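Local coordinates for sterol regulatory element-binding protein cleavage-activating protein (Schizosaccharomyces pombe, PDB 4YHC) that escorts the transcription factor precursor Sre1 for processing when sterol or oxygen is low, its cytoplasmic WD40 domain probably taking part in Sre1 binding, at residues Q85-V89 with L100-S104; E134-L140 with V151-E157. The protein carries 9 engineered substitutions. All coordinates share one frame; numbering follows the deposited sequence.

The two contacts illustrate how a WD40 propeller is built from repeated antiparallel hairpins: each joins the second and third strands of a four-stranded sheet, contact 1 in the predicted WD 2 repeat and contact 2 in WD 3. They follow one another along the chain, and their centres lie about 13 Å apart. Contact 1 is the short open end of its hairpin, whereas contact 2 runs through five consecutive bridges. They meet directly where Tyr88 OH packs 3.5 Å from Ile156 CG2, and the same ring reaches Lys136, with CE2 4.2 Å from CD. Both lie within the region assigned by similarity to Sre1 interaction.

Contact 1 of 2, residues Q85-V89 with L100-S104; sequences QGNYV and LNVES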
loop_
_atom_site.group_PDB
_atom_site.type_symbol
_atom_site.label_atom_id
_atom_site.label_comp_id
_atom_site.label_asym_id
_atom_site.label_seq_id
_atom_site.Cartn_x
_atom_site.Cartn_y
_atom_site.Cartn_z
ATOM N N GLN A 85 4.191 -9.463 9.018
ATOM C CA GLN A 85 5.022 -9.031 10.151
ATOM C C GLN A 85 6.387 -8.573 9.751
ATOM O O GLN A 85 7.140 -8.034 10.582
ATOM C CB GLN A 85 5.119 -10.161 11.215
ATOM C CG GLN A 85 3.836 -10.369 12.014
ATOM C CD GLN A 85 3.331 -9.065 12.626
ATOM O OE1 GLN A 85 4.003 -8.452 13.469
ATOM N NE2 GLN A 85 2.155 -8.601 12.168
ATOM N N GLY A 86 6.726 -8.706 8.478
ATOM C CA GLY A 86 8.027 -8.230 8.032
ATOM C C GLY A 86 9.243 -9.056 8.393
ATOM O O GLY A 86 10.361 -8.522 8.487
ATOM N N ASN A 87 9.031 -10.343 8.639
ATOM C CA ASN A 87 10.124 -11.252 9.013
ATOM C C ASN A 87 10.600 -12.143 7.899
ATOM O O ASN A 87 11.735 -12.651 7.958
ATOM C CB ASN A 87 9.712 -12.140 10.191
ATOM C CG ASN A 87 9.389 -11.328 11.408
ATOM O OD1 ASN A 87 10.111 -10.423 11.748
ATOM N ND2 ASN A 87 8.250 -11.568 11.986
ATOM N N TYR A 88 9.736 -12.359 6.910
ATOM C CA TYR A 88 10.047 -13.195 5.762
ATOM C C TYR A 88 9.778 -12.452 4.437
ATOM O O TYR A 88 8.868 -11.606 4.336
ATOM C CB TYR A 88 9.180 -14.485 5.827
ATOM C CG TYR A 88 9.394 -15.218 7.099
ATOM C CD1 TYR A 88 10.555 -15.995 7.307
ATOM C CD2 TYR A 88 8.504 -15.117 8.132
ATOM C CE1 TYR A 88 10.779 -16.644 8.517
ATOM C CE2 TYR A 88 8.744 -15.753 9.357
ATOM C CZ TYR A 88 9.891 -16.504 9.535
ATOM O OH TYR A 88 10.104 -17.132 10.757
ATOM N N VAL A 89 10.568 -12.757 3.438
ATOM C CA VAL A 89 10.335 -12.271 2.079
ATOM C C VAL A 89 10.225 -13.479 1.155
ATOM O O VAL A 89 11.000 -14.489 1.339
ATOM C CB VAL A 89 11.461 -11.354 1.614
ATOM C CG1 VAL A 89 11.091 -10.677 0.313
ATOM C CG2 VAL A 89 11.701 -10.238 2.613
ATOM N N LEU A 100 12.968 -16.301 2.246
ATOM C CA LEU A 100 14.039 -15.861 3.121
ATOM C C LEU A 100 13.588 -15.313 4.437
ATOM O O LEU A 100 12.629 -14.523 4.544
ATOM C CB LEU A 100 14.893 -14.813 2.461
ATOM C CG LEU A 100 15.658 -15.256 1.214
ATOM C CD1 LEU A 100 15.293 -14.270 0.129
ATOM C CD2 LEU A 100 17.189 -15.327 1.386
ATOM N N ASN A 101 14.355 -15.656 5.432
ATOM C CA ASN A 101 14.175 -15.133 6.749
ATOM C C ASN A 101 14.951 -13.840 6.746
ATOM O O ASN A 101 16.162 -13.838 6.446
ATOM C CB ASN A 101 14.726 -16.137 7.748
ATOM C CG ASN A 101 14.454 -15.746 9.176
ATOM O OD1 ASN A 101 14.477 -14.578 9.549
ATOM N ND2 ASN A 101 14.154 -16.730 9.978
ATOM N N VAL A 102 14.297 -12.705 7.036
ATOM C CA VAL A 102 15.070 -11.444 6.991
ATOM C C VAL A 102 15.521 -11.015 8.388
ATOM O O VAL A 102 16.473 -10.264 8.479
ATOM C CB VAL A 102 14.386 -10.280 6.249
ATOM C CG1 VAL A 102 14.374 -10.535 4.742
ATOM C CG2 VAL A 102 12.983 -10.053 6.740
ATOM N N GLU A 103 14.886 -11.553 9.432
ATOM C CA GLU A 103 15.196 -11.228 10.819
ATOM C C GLU A 103 16.488 -11.908 11.204
ATOM O O GLU A 103 17.392 -11.273 11.695
ATOM C CB GLU A 103 14.015 -11.634 11.744
ATOM C CG GLU A 103 13.644 -10.608 12.827
ATOM C CD GLU A 103 13.470 -9.185 12.259
ATOM O OE1 GLU A 103 12.473 -8.906 11.532
ATOM O OE2 GLU A 103 14.355 -8.336 12.493
ATOM N N SER A 104 16.621 -13.193 10.915
ATOM C CA SER A 104 17.938 -13.866 10.998
ATOM C C SER A 104 18.331 -14.402 9.625
ATOM O O SER A 104 17.941 -15.537 9.267
ATOM C CB SER A 104 17.900 -15.029 12.014
ATOM O OG SER A 104 17.299 -14.629 13.241
#
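The open end of the hairpin formed by strands 88-92 and 96-101, in the predicted WD 2 repeat, is tied by the backbones of Val89 and Leu100. These two form an antiparallel hydrogen-bonded pair: Leu100 N reaches Val89 O at 2.8 Å, and Val89 N returns the bond to Leu100 O. Two residues further out, Val102 N gives a nearly straight bond (170°) to Asn87 O at 2.7 Å.

On the Val89 side, CG2 presses on Val102 CG1 at 3.4 Å, tighter than ordinary carbon contact, with the two side chains at about a right angle; Leu66 of strand 63-68 also touches Val102. On the face of Tyr88 and Asn101, the tyrosine ring lies beside the Asn101 amide, their planes 63° apart and CE1 3.7 Å from ND2. With its CG opposite the backbone N (chi1 -174°), Asn101 brings OD1 back to the turn, where it accepts from Ser104 N at 2.9 Å and weakly from Glu103 N, an Asx motif. The Ser104 donor stands above the amide plane. An alanine in place of Asn101 would remove this acceptor and is likely to leave Ser104 N without its mate and the turn freer to move.

Farther out, the poorly ordered Glu103 has OE1 in salt bridges with Lys65 and Lys43. The chemistry thus implies a division of labour: main-chain bonds set the pairing, an amide shapes the exit turn, and charges probably help hold that turn to the preceding predicted repeat.

Contact 2 of 2, residues E134-L140 with V151-E157; sequences EWKNFEL and VFSLTIE
Phe138, Leu140, Leu154 and Ile156 make the apolar centre of this hairpin, all on one face of the sheet. The Phe138 ring meets the end of the isoleucine, CE2 to Ile156 CD1 4.0 Å, the two side chains set at a slant. Leu140 and Phe152 pair through their CB atoms at 4.2 Å. With CG turned beside its backbone N (chi1 -68°), Phe152 sets its ring edge-on to Leu140 O, which lies 3.6 Å from CD1.

Beneath these side chains, three hydrogen-bonded pairs, Lys136 with Ile156, Phe138 with Leu154 and Leu140 with Phe152, contribute six backbone bonds of 2.8 to 2.9 Å. The other face is more polar. There Asn137 ND2 gives Thr155 OG1 a weak, bent bond (3.1 Å, 129°), while Asn137 OD1 accepts weakly from Thr129 N. Further along, Glu139 and Val151 run side by side, OE2 4.1 Å from CG2, and the carboxylate forms a long, weak ion pair with Lys203.

Strands 121-127 and 161-170 flank the hairpin on either side, completing a four-stranded sheet: Trp125 sits edge-to-face with Phe138, and Ile163 and Leu165 touch Phe152. From the preceding repeat, Phe92 of strand 88-92 packs on Leu140.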
loop_
_atom_site.group_PDB
_atom_site.type_symbol
_atom_site.label_atom_id
_atom_site.label_comp_id
_atom_site.label_asym_id
_atom_site.label_seq_id
_atom_site.Cartn_x
_atom_site.Cartn_y
_atom_site.Cartn_z
ATOM N N GLU A 134 7.020 -20.523 18.094
ATOM C CA GLU A 134 7.563 -21.843 17.712
ATOM C C GLU A 134 7.465 -22.164 16.229
ATOM O O GLU A 134 8.463 -22.491 15.578
ATOM C CB GLU A 134 6.886 -22.955 18.519
ATOM C CG GLU A 134 7.568 -23.158 19.865
ATOM C CD GLU A 134 6.747 -23.951 20.857
ATOM O OE1 GLU A 134 5.988 -24.842 20.414
ATOM O OE2 GLU A 134 6.890 -23.682 22.072
ATOM N N TRP A 135 6.254 -22.096 15.704
ATOM C CA TRP A 135 6.018 -22.398 14.305
ATOM C C TRP A 135 4.933 -21.457 13.800
ATOM O O TRP A 135 4.133 -20.928 14.573
ATOM C CB TRP A 135 5.603 -23.870 14.119
ATOM C CG TRP A 135 4.382 -24.199 14.884
ATOM C CD1 TRP A 135 4.287 -24.386 16.239
ATOM C CD2 TRP A 135 3.050 -24.326 14.367
ATOM N NE1 TRP A 135 2.983 -24.647 16.592
ATOM C CE2 TRP A 135 2.201 -24.610 15.465
ATOM C CE3 TRP A 135 2.492 -24.238 13.087
ATOM C CZ2 TRP A 135 0.823 -24.809 15.316
ATOM C CZ3 TRP A 135 1.120 -24.431 12.942
ATOM C CH2 TRP A 135 0.304 -24.714 14.051
ATOM N N LYS A 136 4.927 -21.238 12.502
ATOM C CA LYS A 136 3.891 -20.427 11.871
ATOM C C LYS A 136 3.398 -21.094 10.598
ATOM O O LYS A 136 4.188 -21.644 9.806
ATOM C CB LYS A 136 4.441 -19.076 11.447
ATOM C CG LYS A 136 5.174 -18.307 12.511
ATOM C CD LYS A 136 5.660 -16.990 11.927
ATOM C CE LYS A 136 6.461 -16.202 12.946
ATOM N NZ LYS A 136 6.031 -16.398 14.369
ATOM N N ASN A 137 2.111 -20.957 10.355
ATOM C CA ASN A 137 1.529 -21.352 9.107
ATOM C C ASN A 137 1.009 -20.163 8.305
ATOM O O ASN A 137 0.493 -19.224 8.891
ATOM C CB ASN A 137 0.368 -22.268 9.400
ATOM C CG ASN A 137 -0.117 -22.921 8.157
ATOM O OD1 ASN A 137 -1.269 -22.752 7.752
ATOM N ND2 ASN A 137 0.790 -23.606 7.486
ATOM N N PHE A 138 1.181 -20.199 6.990
ATOM C CA PHE A 138 0.738 -19.135 6.098
ATOM C C PHE A 138 0.089 -19.760 4.903
ATOM O O PHE A 138 0.412 -20.883 4.545
ATOM C CB PHE A 138 1.901 -18.270 5.565
ATOM C CG PHE A 138 2.647 -17.504 6.616
ATOM C CD1 PHE A 138 2.158 -16.275 7.111
ATOM C CD2 PHE A 138 3.803 -18.013 7.156
ATOM C CE1 PHE A 138 2.856 -15.569 8.065
ATOM C CE2 PHE A 138 4.505 -17.299 8.127
ATOM C CZ PHE A 138 4.033 -16.096 8.589
ATOM N N GLU A 139 -0.801 -18.997 4.264
ATOM C CA GLU A 139 -1.141 -19.231 2.877
ATOM C C GLU A 139 -0.476 -18.233 1.956
ATOM O O GLU A 139 -0.543 -17.031 2.186
ATOM C CB GLU A 139 -2.642 -19.237 2.736
ATOM C CG GLU A 139 -3.230 -20.420 3.492
ATOM C CD GLU A 139 -4.730 -20.448 3.464
ATOM O OE1 GLU A 139 -5.333 -19.465 3.975
ATOM O OE2 GLU A 139 -5.277 -21.448 2.910
ATOM N N LEU A 140 0.221 -18.741 0.946
ATOM C CA LEU A 140 0.934 -17.932 -0.003
ATOM C C LEU A 140 0.145 -18.001 -1.279
ATOM O O LEU A 140 0.034 -19.098 -1.894
ATOM C CB LEU A 140 2.345 -18.465 -0.266
ATOM C CG LEU A 140 3.581 -17.605 -0.299
ATOM C CD1 LEU A 140 4.731 -18.333 -1.015
ATOM C CD2 LEU A 140 3.379 -16.210 -0.859
ATOM N N VAL A 151 -2.870 -21.425 -4.478
ATOM C CA VAL A 151 -2.628 -21.218 -3.048
ATOM C C VAL A 151 -1.848 -22.322 -2.399
ATOM O O VAL A 151 -2.163 -23.494 -2.539
ATOM C CB VAL A 151 -3.874 -20.790 -2.241
ATOM C CG1 VAL A 151 -5.122 -20.704 -3.097
ATOM C CG2 VAL A 151 -4.030 -21.548 -0.953
ATOM N N PHE A 152 -0.749 -21.892 -1.777
ATOM C CA PHE A 152 0.243 -22.756 -1.211
ATOM C C PHE A 152 0.137 -22.683 0.275
ATOM O O PHE A 152 -0.087 -21.632 0.847
ATOM C CB PHE A 152 1.615 -22.331 -1.597
ATOM C CG PHE A 152 1.934 -22.500 -3.056
ATOM C CD1 PHE A 152 1.718 -21.491 -3.947
ATOM C CD2 PHE A 152 2.574 -23.653 -3.514
ATOM C CE1 PHE A 152 2.043 -21.622 -5.286
ATOM C CE2 PHE A 152 2.935 -23.778 -4.835
ATOM C CZ PHE A 152 2.674 -22.768 -5.729
ATOM N N SER A 153 0.253 -23.830 0.920
ATOM C CA SER A 153 0.349 -23.846 2.380
ATOM C C SER A 153 1.822 -23.886 2.706
ATOM O O SER A 153 2.579 -24.721 2.179
ATOM C CB SER A 153 -0.349 -25.071 2.994
ATOM O OG SER A 153 -0.145 -25.045 4.388
ATOM N N LEU A 154 2.217 -22.935 3.541
ATOM C CA LEU A 154 3.605 -22.736 3.892
ATOM C C LEU A 154 3.708 -22.854 5.384
ATOM O O LEU A 154 3.064 -22.092 6.102
ATOM C CB LEU A 154 4.055 -21.343 3.416
ATOM C CG LEU A 154 5.436 -20.866 3.793
ATOM C CD1 LEU A 154 6.542 -21.805 3.291
ATOM C CD2 LEU A 154 5.618 -19.458 3.243
ATOM N N THR A 155 4.516 -23.791 5.855
ATOM C CA THR A 155 4.808 -23.869 7.283
ATOM C C THR A 155 6.243 -23.507 7.542
ATOM O O THR A 155 7.154 -24.001 6.884
ATOM C CB THR A 155 4.536 -25.265 7.894
ATOM O OG1 THR A 155 3.165 -25.590 7.720
ATOM C CG2 THR A 155 4.774 -25.230 9.387
ATOM N N ILE A 156 6.458 -22.669 8.541
ATOM C CA ILE A 156 7.772 -22.212 8.865
ATOM C C ILE A 156 8.100 -22.572 10.291
ATOM O O ILE A 156 7.287 -22.379 11.197
ATOM C CB ILE A 156 7.880 -20.694 8.661
ATOM C CG1 ILE A 156 7.770 -20.394 7.169
ATOM C CG2 ILE A 156 9.175 -20.156 9.252
ATOM C CD1 ILE A 156 7.976 -18.921 6.839
ATOM N N GLU A 157 9.309 -23.110 10.466
ATOM C CA GLU A 157 9.828 -23.439 11.779
ATOM C C GLU A 157 11.191 -22.804 11.994
ATOM O O GLU A 157 11.689 -22.068 11.166
ATOM C CB GLU A 157 9.908 -24.950 11.925
ATOM C CG GLU A 157 8.549 -25.602 11.900
ATOM C CD GLU A 157 8.588 -27.041 12.351
ATOM O OE1 GLU A 157 8.089 -27.901 11.593
ATOM O OE2 GLU A 157 9.111 -27.318 13.458
#